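Beta subunit of photoactivated adenylyl cyclase (Beggiatoa sp. PS, PDB 5MBE) probably makes cyclic AMP from ATP in response to blue light, pairing a flavin-type light sensor with a class III adenylyl cyclase catalytic domain. Local coordinates at residues Q150-I155 with G254-G259. Residues are numbered along the deposited sequence; the frame is centred on the assembly and turned at random.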
loop_
_atom_site.group_PDB
_atom_site.type_symbol
_atom_site.label_atom_id
_atom_site.label_comp_id
_atom_site.label_asym_id
_atom_site.label_seq_id
_atom_site.Cartn_x
_atom_site.Cartn_y
_atom_site.Cartn_z
ATOM N N GLN A 150 2.526 -5.005 -17.572
ATOM C CA GLN A 150 2.306 -4.614 -18.955
ATOM C C GLN A 150 2.763 -3.181 -19.176
ATOM O O GLN A 150 2.735 -2.352 -18.260
ATOM C CB GLN A 150 0.828 -4.746 -19.344
ATOM C CG GLN A 150 0.350 -6.175 -19.544
ATOM C CD GLN A 150 0.875 -6.798 -20.824
ATOM O OE1 GLN A 150 1.474 -6.121 -21.660
ATOM N NE2 GLN A 150 0.653 -8.098 -20.981
ATOM N N LEU A 151 3.184 -2.898 -20.405
ATOM C CA LEU A 151 3.518 -1.544 -20.821
ATOM C C LEU A 151 2.271 -0.893 -21.404
ATOM O O LEU A 151 1.707 -1.386 -22.387
ATOM C CB LEU A 151 4.652 -1.553 -21.843
ATOM C CG LEU A 151 5.077 -0.191 -22.392
ATOM C CD1 LEU A 151 5.773 0.630 -21.317
ATOM C CD2 LEU A 151 5.972 -0.370 -23.606
ATOM N N VAL A 152 1.834 0.207 -20.792
ATOM C CA VAL A 152 0.616 0.892 -21.196
ATOM C C VAL A 152 0.880 2.389 -21.260
ATOM O O VAL A 152 1.785 2.915 -20.608
ATOM C CB VAL A 152 -0.562 0.596 -20.242
ATOM C CG1 VAL A 152 -1.032 -0.836 -20.409
ATOM C CG2 VAL A 152 -0.152 0.852 -18.802
ATOM N N GLU A 153 0.083 3.070 -22.076
ATOM C CA GLU A 153 0.100 4.525 -22.150
ATOM C C GLU A 153 -0.885 5.065 -21.122
ATOM O O GLU A 153 -2.090 4.802 -21.214
ATOM C CB GLU A 153 -0.270 5.001 -23.554
ATOM C CG GLU A 153 0.538 4.349 -24.662
ATOM C CD GLU A 153 -0.303 4.010 -25.879
ATOM O OE1 GLU A 153 -0.147 4.679 -26.923
ATOM O OE2 GLU A 153 -1.126 3.075 -25.788
ATOM N N LYS A 154 -0.377 5.801 -20.138
ATOM C CA LYS A 154 -1.220 6.318 -19.073
ATOM C C LYS A 154 -0.911 7.785 -18.822
ATOM O O LYS A 154 0.175 8.276 -19.140
ATOM C CB LYS A 154 -1.044 5.533 -17.766
ATOM C CG LYS A 154 -1.415 4.071 -17.864
ATOM C CD LYS A 154 -1.498 3.438 -16.485
ATOM C CE LYS A 154 -2.878 3.618 -15.880
ATOM N NZ LYS A 154 -3.903 2.854 -16.641
ATOM N N ILE A 155 -1.886 8.474 -18.242
ATOM C CA ILE A 155 -1.706 9.830 -17.742
ATOM C C ILE A 155 -1.384 9.731 -16.261
ATOM O O ILE A 155 -2.148 9.141 -15.490
ATOM C CB ILE A 155 -2.957 10.684 -17.981
ATOM C CG1 ILE A 155 -3.188 10.874 -19.479
ATOM C CG2 ILE A 155 -2.826 12.023 -17.272
ATOM C CD1 ILE A 155 -4.556 11.395 -19.814
ATOM N N GLY A 254 2.774 9.283 -21.020
ATOM C CA GLY A 254 3.896 8.544 -21.568
ATOM C C GLY A 254 3.713 7.061 -21.344
ATOM O O GLY A 254 2.705 6.606 -20.792
ATOM N N HIS A 255 4.713 6.307 -21.791
ATOM C CA HIS A 255 4.714 4.860 -21.628
ATOM C C HIS A 255 5.192 4.515 -20.226
ATOM O O HIS A 255 6.271 4.946 -19.807
ATOM C CB HIS A 255 5.607 4.198 -22.675
ATOM C CG HIS A 255 5.183 4.456 -24.086
ATOM N ND1 HIS A 255 5.744 3.802 -25.162
ATOM C CD2 HIS A 255 4.255 5.299 -24.601
ATOM C CE1 HIS A 255 5.180 4.228 -26.277
ATOM N NE2 HIS A 255 4.273 5.137 -25.965
ATOM N N VAL A 256 4.389 3.743 -19.500
ATOM C CA VAL A 256 4.747 3.305 -18.160
ATOM C C VAL A 256 4.524 1.805 -18.060
ATOM O O VAL A 256 3.636 1.242 -18.708
ATOM C CB VAL A 256 3.948 4.044 -17.060
ATOM C CG1 VAL A 256 4.272 5.524 -17.073
ATOM C CG2 VAL A 256 2.451 3.813 -17.233
ATOM N N ILE A 257 5.349 1.156 -17.246
ATOM C CA ILE A 257 5.214 -0.263 -16.957
ATOM C C ILE A 257 4.464 -0.392 -15.642
ATOM O O ILE A 257 4.945 0.055 -14.594
ATOM C CB ILE A 257 6.581 -0.960 -16.898
ATOM C CG1 ILE A 257 7.264 -0.871 -18.262
ATOM C CG2 ILE A 257 6.420 -2.412 -16.459
ATOM C CD1 ILE A 257 8.759 -0.972 -18.199
ATOM N N GLU A 258 3.277 -0.985 -15.701
ATOM C CA GLU A 258 2.405 -1.126 -14.545
ATOM C C GLU A 258 2.306 -2.593 -14.148
ATOM O O GLU A 258 2.091 -3.459 -15.003
ATOM C CB GLU A 258 1.017 -0.557 -14.850
ATOM C CG GLU A 258 -0.015 -0.840 -13.790
ATOM C CD GLU A 258 -1.212 0.082 -13.884
ATOM O OE1 GLU A 258 -1.916 0.253 -12.867
ATOM O OE2 GLU A 258 -1.442 0.644 -14.973
ATOM N N GLY A 259 2.456 -2.863 -12.856
ATOM C CA GLY A 259 2.351 -4.223 -12.367
ATOM C C GLY A 259 2.766 -4.327 -10.916
ATOM O O GLY A 259 3.057 -3.328 -10.245
#
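E153 runs alongside H255 in the same direction, the carboxylate plane turned 87° from the imidazole. E153 CG meets the ring obliquely at H255 CD2, 3.8 Å away. L151 CD2 also approaches this ring obliquely. The end of L151 leans toward the neighbouring strand, with CG anti to the backbone N (chi1 178°). Its CD1 comes within 3.7 Å of I257 CG1 and also touches H255 CB. L151 and I257 both pack on the second subunit, at V173 and V176 of that chain.

The other face carries V152, K154, V256 and E258. The K154 chain passes athwart V256 and lays CB, CG and CD along V256 CG2. It also crosses E258, and its methylenes lie nearer OE2 than the amine does. K154 CD is 3.2 Å from E258 OE2, and NZ makes a long salt bridge of 3.7 Å to the same oxygen. The stronger partners of E258 are on OE1, a hydrogen bond from H269 and a salt bridge to R133. Both carboxylate oxygens thus have partners, the one at OE2 being long, and the basic neighbours probably favour the charged form. A methionine in place of K154 would probably leave E258 OE2 without this positive neighbour.

The backbones pair antiparallel through Q150–E258, V152–V256 and K154–G254. V256 N to V152 O is 2.9 Å and almost straight, whereas G254 N to K154 O is weak at 3.4 Å. I155 continues the sheet to F210 on the other neighbouring strand, and I257 is joined by backbone hydrogen bonding to L272, on strand 267-272. This is antiparallel strand pairing in the mixed central sheet of the class III nucleotide cyclase fold, here with one face partly turned to the partner subunit.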